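Local coordinates for phosphoserine phosphatase (Homo sapiens, PDB 6HYY), which catalyses the magnesium-dependent hydrolysis of phosphoserine to serine and phosphate, as a member of the haloacid dehalogenase-like hydrolase family, at residues 15-20 with 101-106; 21-26 with 83-88; 11-16 with 171-176; 107-112 with 124-129. All blocks are in the same frame, centred on the assembly; numbering follows the deposited sequence.

In the fold
All four contacts lie in the haloacid dehalogenase-like core and gather round its central, mostly parallel sheet. Interactions 1 and 3, with centres about 7 Å apart, share strand 12-16: interaction 1 pairs it with strand 100-105, interaction 3 with strand 170-174, and both reach the magnesium ion and the bound serine. Interaction 4, about 9 Å from interaction 1 between centres, joins strand 126-133 to the turn and helix that follow strand 100-105. Interaction 2 sits where the chain leaves helix 17-21 and returns into helix 87-96, nested along the chain within interaction 1. Interactions 1 and 3 build the active site, G107 of interaction 4 lines its serine pocket, and interaction 2 lies beside it.

Interaction 1. Residues 15-20 with 101-106; sequences FDVDST and VFLISG. With MG (magnesium ion), chain D; SER (serine), chain E.
F15 and D16 pair in parallel with L103 and I104, joining the central strand 12-16 of the Rossmann-like sheet to its neighbour 100-105; D16 to T20 is the DxDx(T/V) signature of haloacid dehalogenase-like enzymes. The straight bond from F15 N to F102 O (2.9 Å, 174°) and the one from I104 N to F15 O hold the register, and V17 N makes a weaker bond to I104 O. The F15 side chain can be followed outward. Its CB lies 4.0 Å from L103 CD2; chi1 of -72° places CG beside the backbone N, and the ring's CD2 and CE2 present an edge to V101 CG1, which lies in the ring plane, 3.8 Å from CE2. Helix 87-96 supplies I87, L90 and L94 against the same side chain, an apolar setting that suits phenylalanine. On the other sheet face D16 splits its carboxylate: OD2 binds the magnesium ion at 2.2 Å and accepts a bond from T20 OG1, whereas OD1 takes a short 2.5 Å bond from OG of the bound serine and a salt bridge from K154. An aspartate suits this place because its two oxygens can serve metal and ligand at once. D18 contributes its backbone O to the metal, its N to the serine OG at 3.0 Å, and its OD2 to the serine amino group. Beside the bound serine, S105 OG receives a bond from G107 N, and a water hydrogen-bonded to S105 OG also donates to D18 OD1, 2.7 Å from that water.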
# COMPACT_ATOMS: atom_id res chain seq x y z
N PHE A 15 1.11 -5.26 -3.81
CA PHE A 15 1.83 -4.77 -2.65
C PHE A 15 1.02 -3.71 -1.93
O PHE A 15 0.54 -2.76 -2.56
CB PHE A 15 3.16 -4.13 -3.05
CG PHE A 15 4.21 -5.08 -3.51
CD1 PHE A 15 5.09 -5.68 -2.61
CD2 PHE A 15 4.35 -5.36 -4.86
CE1 PHE A 15 6.08 -6.54 -3.04
CE2 PHE A 15 5.37 -6.21 -5.32
CZ PHE A 15 6.22 -6.82 -4.40
N ASP A 16 0.89 -3.86 -0.62
CA ASP A 16 0.57 -2.75 0.26
C ASP A 16 1.65 -1.68 0.14
O ASP A 16 2.83 -1.99 -0.03
CB ASP A 16 0.48 -3.30 1.69
CG ASP A 16 0.38 -2.22 2.76
OD1 ASP A 16 -0.52 -1.38 2.66
OD2 ASP A 16 1.19 -2.26 3.69
N VAL A 17 1.25 -0.40 0.24
CA VAL A 17 2.24 0.67 0.15
C VAL A 17 2.81 1.06 1.52
O VAL A 17 4.02 0.87 1.77
CB VAL A 17 1.65 1.89 -0.57
CG1 VAL A 17 2.67 3.03 -0.59
CG2 VAL A 17 1.24 1.51 -1.99
N ASP A 18 1.98 1.59 2.43
CA ASP A 18 2.51 2.15 3.68
C ASP A 18 3.16 1.06 4.54
O ASP A 18 2.53 0.06 4.89
CB ASP A 18 1.44 2.84 4.54
CG ASP A 18 0.84 4.10 3.89
OD1 ASP A 18 1.45 4.71 3.00
OD2 ASP A 18 -0.28 4.48 4.31
N SER A 19 4.41 1.30 4.93
CA SER A 19 5.26 0.42 5.73
C SER A 19 5.63 -0.87 5.02
O SER A 19 6.30 -1.72 5.61
CB SER A 19 4.63 0.11 7.09
OG SER A 19 4.40 1.32 7.78
N THR A 20 5.27 -1.02 3.74
CA THR A 20 5.71 -2.17 2.95
C THR A 20 6.58 -1.71 1.79
O THR A 20 7.80 -1.86 1.85
CB THR A 20 4.51 -2.99 2.48
OG1 THR A 20 3.86 -3.52 3.64
CG2 THR A 20 4.97 -4.15 1.64
N VAL A 101 2.31 -6.32 -11.53
CA VAL A 101 2.54 -5.79 -10.19
C VAL A 101 1.61 -4.62 -9.93
O VAL A 101 1.50 -3.71 -10.76
CB VAL A 101 4.01 -5.39 -10.02
CG1 VAL A 101 4.25 -4.80 -8.62
CG2 VAL A 101 4.92 -6.61 -10.26
N PHE A 102 0.96 -4.62 -8.76
CA PHE A 102 -0.03 -3.61 -8.41
C PHE A 102 0.34 -3.02 -7.06
O PHE A 102 0.97 -3.69 -6.25
CB PHE A 102 -1.47 -4.18 -8.33
CG PHE A 102 -1.95 -4.76 -9.63
CD1 PHE A 102 -1.66 -6.07 -9.96
CD2 PHE A 102 -2.69 -4.00 -10.51
CE1 PHE A 102 -2.09 -6.61 -11.18
CE2 PHE A 102 -3.10 -4.52 -11.74
CZ PHE A 102 -2.81 -5.83 -12.06
N LEU A 103 -0.06 -1.77 -6.85
CA LEU A 103 0.05 -1.12 -5.56
C LEU A 103 -1.35 -0.84 -5.04
O LEU A 103 -2.19 -0.30 -5.77
CB LEU A 103 0.84 0.19 -5.68
CG LEU A 103 2.28 0.12 -6.19
CD1 LEU A 103 2.93 1.52 -6.07
CD2 LEU A 103 3.09 -0.91 -5.42
N ILE A 104 -1.60 -1.20 -3.78
CA ILE A 104 -2.90 -0.97 -3.16
C ILE A 104 -2.68 -0.21 -1.87
O ILE A 104 -1.83 -0.58 -1.05
CB ILE A 104 -3.67 -2.29 -2.88
CG1 ILE A 104 -3.74 -3.14 -4.14
CG2 ILE A 104 -5.07 -1.96 -2.36
CD1 ILE A 104 -4.38 -4.50 -3.91
N SER A 105 -3.43 0.87 -1.68
CA SER A 105 -3.18 1.70 -0.51
C SER A 105 -4.45 2.39 -0.05
O SER A 105 -5.28 2.81 -0.86
CB SER A 105 -2.11 2.74 -0.82
OG SER A 105 -1.78 3.43 0.38
N GLY A 106 -4.58 2.53 1.27
CA GLY A 106 -5.52 3.47 1.87
C GLY A 106 -5.05 4.91 1.88
O GLY A 106 -5.81 5.80 2.27
MG MG D . 0.70 -1.17 5.53
N SER E . -2.50 3.24 4.38
CA SER E . -2.52 2.17 3.39
C SER E . -3.53 1.10 3.80
O SER E . -3.17 -0.07 3.84
CB SER E . -1.16 1.53 3.25
OG SER E . -0.90 1.03 1.96
OXT SER E . -4.69 1.36 4.13
O HOH W 1 0.27 5.38 0.68
O HOH W 2 -0.80 0.19 5.70
O HOH W 3 -1.11 -2.38 6.02
O HOH W 4 1.06 -0.38 7.59

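Interaction 2. Residues 21-26 with 83-88; sequences VIREEG and LTPGIR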
# COMPACT_ATOMS: atom_id res chain seq x y z
N VAL A 21 6.00 -1.10 0.76
CA VAL A 21 6.80 -0.57 -0.35
C VAL A 21 7.57 0.67 0.07
O VAL A 21 8.70 0.90 -0.40
CB VAL A 21 5.88 -0.28 -1.55
CG1 VAL A 21 6.63 0.49 -2.64
CG2 VAL A 21 5.35 -1.57 -2.12
N ILE A 22 6.98 1.49 0.93
CA ILE A 22 7.68 2.64 1.49
C ILE A 22 7.85 2.45 3.00
O ILE A 22 7.15 1.67 3.63
CB ILE A 22 6.97 3.98 1.19
CG1 ILE A 22 5.57 4.00 1.83
CG2 ILE A 22 6.94 4.24 -0.33
CD1 ILE A 22 4.80 5.31 1.61
N ARG A 23 8.80 3.19 3.58
CA ARG A 23 9.12 3.00 4.99
C ARG A 23 8.07 3.63 5.90
O ARG A 23 7.85 3.14 7.01
CB ARG A 23 10.51 3.57 5.29
CG ARG A 23 11.54 3.17 4.24
CD ARG A 23 12.92 2.95 4.85
NE ARG A 23 13.04 1.59 5.37
CZ ARG A 23 14.18 1.02 5.74
NH1 ARG A 23 15.33 1.68 5.65
NH2 ARG A 23 14.17 -0.23 6.20
N GLU A 24 7.41 4.68 5.43
CA GLU A 24 6.53 5.54 6.22
C GLU A 24 5.06 5.23 5.93
O GLU A 24 4.73 4.41 5.07
CB GLU A 24 6.85 7.01 5.92
CG GLU A 24 8.35 7.38 5.94
CD GLU A 24 8.99 7.42 4.54
OE1 GLU A 24 10.04 8.09 4.40
OE2 GLU A 24 8.44 6.80 3.60
N GLU A 25 4.18 5.90 6.66
CA GLU A 25 2.75 5.91 6.34
C GLU A 25 2.45 7.25 5.68
O GLU A 25 2.71 8.31 6.26
CB GLU A 25 1.90 5.70 7.60
CG GLU A 25 2.27 4.45 8.40
CD GLU A 25 1.37 3.26 8.07
OE1 GLU A 25 0.14 3.38 8.27
OE2 GLU A 25 1.88 2.19 7.63
N GLY A 26 1.91 7.20 4.46
CA GLY A 26 1.76 8.42 3.68
C GLY A 26 0.91 9.46 4.38
O GLY A 26 1.26 10.65 4.40
N LEU A 83 11.56 4.55 -0.44
CA LEU A 83 11.30 3.16 -0.78
C LEU A 83 12.07 2.23 0.16
O LEU A 83 13.23 2.48 0.53
CB LEU A 83 11.68 2.88 -2.23
CG LEU A 83 10.90 3.66 -3.29
CD1 LEU A 83 11.42 3.35 -4.67
CD2 LEU A 83 9.44 3.28 -3.23
N THR A 84 11.41 1.16 0.56
CA THR A 84 12.03 0.15 1.40
C THR A 84 13.17 -0.51 0.65
O THR A 84 13.05 -0.79 -0.55
CB THR A 84 10.96 -0.88 1.76
OG1 THR A 84 9.87 -0.22 2.41
CG2 THR A 84 11.51 -2.03 2.60
N PRO A 85 14.31 -0.76 1.30
CA PRO A 85 15.41 -1.47 0.63
C PRO A 85 14.96 -2.78 -0.01
O PRO A 85 14.19 -3.56 0.57
CB PRO A 85 16.40 -1.71 1.77
CG PRO A 85 16.15 -0.56 2.70
CD PRO A 85 14.67 -0.28 2.64
N GLY A 86 15.39 -2.98 -1.25
CA GLY A 86 15.09 -4.18 -1.98
C GLY A 86 13.86 -4.12 -2.86
O GLY A 86 13.73 -4.96 -3.75
N ILE A 87 12.96 -3.15 -2.64
CA ILE A 87 11.71 -3.20 -3.42
C ILE A 87 11.94 -2.85 -4.89
O ILE A 87 11.30 -3.45 -5.78
CB ILE A 87 10.60 -2.33 -2.78
CG1 ILE A 87 9.24 -2.59 -3.47
CG2 ILE A 87 10.87 -0.89 -2.91
CD1 ILE A 87 8.74 -4.04 -3.40
N ARG A 88 12.87 -1.95 -5.21
CA ARG A 88 13.14 -1.66 -6.63
C ARG A 88 13.61 -2.91 -7.36
O ARG A 88 13.14 -3.22 -8.47
CB ARG A 88 14.20 -0.57 -6.77
CG ARG A 88 13.78 0.83 -6.39
CD ARG A 88 15.00 1.77 -6.55
NE ARG A 88 14.78 3.09 -5.97
CZ ARG A 88 14.91 3.38 -4.67
NH1 ARG A 88 15.28 2.47 -3.76
NH2 ARG A 88 14.66 4.62 -4.26
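The backbones of I22 and L83 meet in a single bridge, CA to CA 4.3 Å, fastened by one nearly straight bond from T84 N to V21 O (2.9 Å, 175°). This is the neck of the helical cap, the insertion that in this branch of the haloacid dehalogenase-like fold follows the first signature motif: residues 21-26 lead out of the core, and residues 83-88 lead back through a type II turn, T84 to I87, into helix 87-96. G86 occupies the turn position with positive phi, where a CB would press on the carbonyl O of P85, so glycine suits the place. Apolar branched residues fill the buried side. V21 CG1 reaches L83 CD2 at 4.0 Å, the two side chains lying side by side and pointing the same way, and also meets I87 CG1, whose chain crosses it at about a right angle. L83 CD2 also touches I22 CG2 at 3.9 Å, and V115 of helix 109-116 packs against V21, I22 and L83. T84 suits the junction because its hydroxyl bonds to T20 O as well as to N195. Toward solvent, R23 bends at chi2 and chi3 (-145° and 85°), which brings one guanidinium face over P85 CD. There NE is held by N195, while P85 CD sits over the centre of the flat group, 3.4 Å from R23 CZ.

Interaction 3. Residues 11-16 with 171-176; sequences DAVCFD and IMIGDG. With MG (magnesium ion), chain D; SER (serine), chain E.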
# COMPACT_ATOMS: atom_id res chain seq x y z
N ASP A 11 1.05 -15.03 -11.06
CA ASP A 11 1.05 -14.16 -12.23
C ASP A 11 0.67 -12.72 -11.90
O ASP A 11 0.79 -11.86 -12.78
CB ASP A 11 0.16 -14.71 -13.36
CG ASP A 11 -1.28 -14.90 -12.97
OD1 ASP A 11 -1.62 -14.83 -11.78
OD2 ASP A 11 -2.09 -15.14 -13.91
N ALA A 12 0.29 -12.42 -10.66
CA ALA A 12 0.10 -11.04 -10.24
C ALA A 12 0.50 -10.94 -8.77
O ALA A 12 0.25 -11.85 -7.98
CB ALA A 12 -1.34 -10.55 -10.45
N VAL A 13 1.17 -9.84 -8.41
CA VAL A 13 1.54 -9.57 -7.03
C VAL A 13 1.04 -8.19 -6.68
O VAL A 13 1.32 -7.22 -7.40
CB VAL A 13 3.06 -9.67 -6.82
CG1 VAL A 13 3.42 -9.18 -5.40
CG2 VAL A 13 3.56 -11.08 -7.06
N CYS A 14 0.28 -8.09 -5.60
CA CYS A 14 -0.22 -6.81 -5.10
C CYS A 14 0.54 -6.46 -3.84
O CYS A 14 0.63 -7.28 -2.93
CB CYS A 14 -1.71 -6.85 -4.79
SG CYS A 14 -2.73 -7.31 -6.20
N PHE A 15 1.11 -5.26 -3.81
CA PHE A 15 1.83 -4.77 -2.65
C PHE A 15 1.02 -3.71 -1.93
O PHE A 15 0.54 -2.76 -2.56
CB PHE A 15 3.16 -4.13 -3.05
CG PHE A 15 4.21 -5.08 -3.51
CD1 PHE A 15 5.09 -5.68 -2.61
CD2 PHE A 15 4.35 -5.36 -4.86
CE1 PHE A 15 6.08 -6.54 -3.04
CE2 PHE A 15 5.37 -6.21 -5.32
CZ PHE A 15 6.22 -6.82 -4.40
N ASP A 16 0.89 -3.86 -0.62
CA ASP A 16 0.57 -2.75 0.26
C ASP A 16 1.65 -1.68 0.14
O ASP A 16 2.83 -1.99 -0.03
CB ASP A 16 0.48 -3.30 1.69
CG ASP A 16 0.38 -2.22 2.76
OD1 ASP A 16 -0.52 -1.38 2.66
OD2 ASP A 16 1.19 -2.26 3.69
N ILE A 171 -0.88 -12.94 -5.40
CA ILE A 171 -0.30 -12.92 -4.06
C ILE A 171 -0.42 -11.51 -3.51
O ILE A 171 -0.11 -10.54 -4.22
CB ILE A 171 1.17 -13.37 -4.08
CG1 ILE A 171 1.27 -14.81 -4.61
CG2 ILE A 171 1.79 -13.25 -2.68
CD1 ILE A 171 2.66 -15.40 -4.54
N MET A 172 -0.88 -11.39 -2.27
CA MET A 172 -0.88 -10.11 -1.55
C MET A 172 0.33 -10.06 -0.62
O MET A 172 0.61 -11.04 0.07
CB MET A 172 -2.16 -9.97 -0.72
CG MET A 172 -2.20 -8.71 0.13
SD MET A 172 -2.68 -7.28 -0.85
CE MET A 172 -1.90 -5.91 0.02
N ILE A 173 1.05 -8.93 -0.62
CA ILE A 173 2.23 -8.73 0.23
C ILE A 173 2.04 -7.47 1.04
O ILE A 173 1.82 -6.40 0.47
CB ILE A 173 3.52 -8.64 -0.60
CG1 ILE A 173 3.71 -9.93 -1.41
CG2 ILE A 173 4.73 -8.35 0.34
CD1 ILE A 173 5.03 -10.04 -2.17
N GLY A 174 2.12 -7.59 2.37
CA GLY A 174 1.94 -6.41 3.20
C GLY A 174 2.27 -6.70 4.65
O GLY A 174 2.53 -7.84 5.04
N ASP A 175 2.30 -5.62 5.43
CA ASP A 175 2.76 -5.70 6.81
C ASP A 175 1.65 -5.88 7.83
O ASP A 175 1.94 -6.29 8.96
CB ASP A 175 3.54 -4.43 7.18
CG ASP A 175 2.67 -3.20 7.20
OD1 ASP A 175 2.06 -2.88 6.17
OD2 ASP A 175 2.57 -2.52 8.26
N GLY A 176 0.39 -5.61 7.47
CA GLY A 176 -0.66 -5.42 8.44
C GLY A 176 -1.77 -6.45 8.35
O GLY A 176 -1.86 -7.23 7.40
MG MG D . 0.70 -1.17 5.53
N SER E . -2.50 3.24 4.38
CA SER E . -2.52 2.17 3.39
C SER E . -3.53 1.10 3.80
O SER E . -3.17 -0.07 3.84
CB SER E . -1.16 1.53 3.25
OG SER E . -0.90 1.03 1.96
OXT SER E . -4.69 1.36 4.13
O HOH W 4 1.06 -0.38 7.59
O HOH W 2 -0.80 0.19 5.70
O HOH W 3 -1.11 -2.38 6.02
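The magnesium site at the C-terminal ends of the parallel strands brings D16 and D175 together, D16 ending one strand and D175 lying just beyond the other. Their oxygens D16 OD2 and D175 OD1 come within 2.7 Å, a close approach probably made tolerable by the magnesium ion that both bind; the carboxylate planes are only 17° apart. D175 OD1 binds the magnesium ion at 2.3 Å. Its other oxygen, OD2, accepts a bond at 2.7 Å from a metal-bound water and forms a salt bridge with R198, so the group is fixed at both oxygens. G174 has no side chain, which lets D16 CB lie 3.8 Å from G174 CA as the strands reach the site. Behind it runs a parallel pair in the Rossmann-like sheet, strands 12-16 and 171-174, with directions 22° apart, joined by bonds from I171 N to A12 O, C14 N to I171 O, I173 N to C14 O and D16 N to I173 O. One face is filled by V13, F15, I171 and I173. I173 CD1 touches both V13 CG1 at 3.7 Å and F15 CE1 at 3.8 Å, the isoleucine lying beside the phenylalanine and pointing the same way. C14 and M172 face helix 153-165 on the other side. The bend of M172 at chi2 (81°) carries its SD past C14 CB at 4.1 Å, and the extended chi3 beyond it takes the methyl CE of M172 to 3.5 Å from D16 N.

Interaction 4. Residues 107-112 with 124-129; sequences GFRSIV and TNVFAN
V112 and V126 form the tight side of this contact: their CG1 methyls meet at 3.5 Å as the two side chains slide past each other in opposite directions. V112 CG2 also touches A128 CB at 4.1 Å, a methyl small enough to let the helix start lie close to the strand. Two backbone bonds secure that end, N129 N to G107 O (2.8 Å) and R109 N to N129 O (2.7 Å), the latter made by an amide at the first turn of helix 109-116. The contact thus ties the start of the helix in a beta-alpha-beta unit to the strand that completes it, 126-133, while G107 lines the serine pocket. N129 is an apt neighbour there, its ND2 bonding to G106 O and T148 O. The outer side is polar and more open to solvent, with a water between R109 and the strand. R109, bent at chi3 (-52°), lays one guanidinium face over V126 CG1. Its NH2 approaches V126 O from above the carbonyl plane, while NH1 turns to E113 and A123. At the guanidinium edge, in its plane, the water accepts from R109 NH2 at 2.8 Å and from A128 N at 3.1 Å.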
# COMPACT_ATOMS: atom_id res chain seq x y z
N GLY A 107 -3.80 5.14 1.47
CA GLY A 107 -3.29 6.47 1.19
C GLY A 107 -3.81 7.01 -0.12
O GLY A 107 -4.85 6.59 -0.63
N PHE A 108 -3.05 7.94 -0.69
CA PHE A 108 -3.58 8.84 -1.71
C PHE A 108 -2.86 8.69 -3.04
O PHE A 108 -1.63 8.58 -3.09
CB PHE A 108 -3.49 10.27 -1.19
CG PHE A 108 -4.08 10.41 0.17
CD1 PHE A 108 -5.43 10.16 0.36
CD2 PHE A 108 -3.29 10.73 1.26
CE1 PHE A 108 -5.99 10.25 1.62
CE2 PHE A 108 -3.84 10.82 2.52
CZ PHE A 108 -5.19 10.59 2.70
N ARG A 109 -3.66 8.69 -4.12
CA ARG A 109 -3.14 8.45 -5.46
C ARG A 109 -2.04 9.43 -5.84
O ARG A 109 -1.09 9.05 -6.54
CB ARG A 109 -4.29 8.50 -6.48
CG ARG A 109 -3.86 8.76 -7.92
CD ARG A 109 -4.96 8.41 -8.94
NE ARG A 109 -5.44 7.06 -8.72
CZ ARG A 109 -5.00 5.98 -9.36
NH1 ARG A 109 -4.09 6.04 -10.32
NH2 ARG A 109 -5.50 4.81 -9.02
N SER A 110 -2.14 10.69 -5.41
CA SER A 110 -1.09 11.66 -5.70
C SER A 110 0.27 11.11 -5.28
O SER A 110 1.21 11.05 -6.08
CB SER A 110 -1.38 12.98 -4.99
OG SER A 110 -1.66 12.77 -3.63
N ILE A 111 0.36 10.65 -4.04
CA ILE A 111 1.62 10.14 -3.50
C ILE A 111 1.93 8.76 -4.06
O ILE A 111 3.07 8.47 -4.45
CB ILE A 111 1.56 10.13 -1.97
CG1 ILE A 111 1.20 11.53 -1.43
CG2 ILE A 111 2.89 9.64 -1.40
CD1 ILE A 111 0.79 11.53 0.03
N VAL A 112 0.92 7.88 -4.15
CA VAL A 112 1.19 6.51 -4.58
C VAL A 112 1.58 6.45 -6.06
O VAL A 112 2.37 5.59 -6.47
CB VAL A 112 -0.02 5.61 -4.28
CG1 VAL A 112 0.24 4.18 -4.78
CG2 VAL A 112 -0.31 5.58 -2.77
N THR A 124 -2.34 2.73 -14.13
CA THR A 124 -3.47 1.80 -14.21
C THR A 124 -3.41 0.74 -13.13
O THR A 124 -4.45 0.14 -12.81
CB THR A 124 -3.51 1.08 -15.56
OG1 THR A 124 -2.27 0.37 -15.78
CG2 THR A 124 -3.73 2.07 -16.69
N ASN A 125 -2.24 0.48 -12.56
CA ASN A 125 -2.03 -0.60 -11.61
C ASN A 125 -1.98 -0.08 -10.18
O ASN A 125 -1.58 -0.82 -9.27
CB ASN A 125 -0.73 -1.34 -11.92
CG ASN A 125 -0.81 -2.16 -13.20
OD1 ASN A 125 -1.62 -1.90 -14.09
ND2 ASN A 125 0.06 -3.16 -13.31
N VAL A 126 -2.39 1.17 -9.98
CA VAL A 126 -2.42 1.81 -8.67
C VAL A 126 -3.86 1.93 -8.22
O VAL A 126 -4.72 2.40 -8.98
CB VAL A 126 -1.76 3.20 -8.71
CG1 VAL A 126 -2.06 3.95 -7.42
CG2 VAL A 126 -0.26 3.09 -8.97
N PHE A 127 -4.14 1.49 -6.99
CA PHE A 127 -5.45 1.60 -6.38
C PHE A 127 -5.26 2.29 -5.04
O PHE A 127 -4.59 1.76 -4.16
CB PHE A 127 -6.11 0.23 -6.20
CG PHE A 127 -6.46 -0.46 -7.50
CD1 PHE A 127 -5.51 -1.19 -8.19
CD2 PHE A 127 -7.75 -0.39 -8.00
CE1 PHE A 127 -5.84 -1.83 -9.39
CE2 PHE A 127 -8.10 -1.03 -9.18
CZ PHE A 127 -7.14 -1.75 -9.87
N ALA A 128 -5.83 3.49 -4.91
CA ALA A 128 -5.64 4.29 -3.71
C ALA A 128 -6.77 5.30 -3.62
O ALA A 128 -7.56 5.46 -4.54
CB ALA A 128 -4.27 4.97 -3.70
N ASN A 129 -6.82 6.00 -2.48
CA ASN A 129 -7.84 7.02 -2.32
C ASN A 129 -7.46 8.28 -3.10
O ASN A 129 -6.30 8.50 -3.45
CB ASN A 129 -8.04 7.30 -0.84
CG ASN A 129 -8.77 6.17 -0.18
OD1 ASN A 129 -9.78 5.71 -0.70
ND2 ASN A 129 -8.24 5.67 0.92
O HOH W 5 -7.54 4.66 -7.18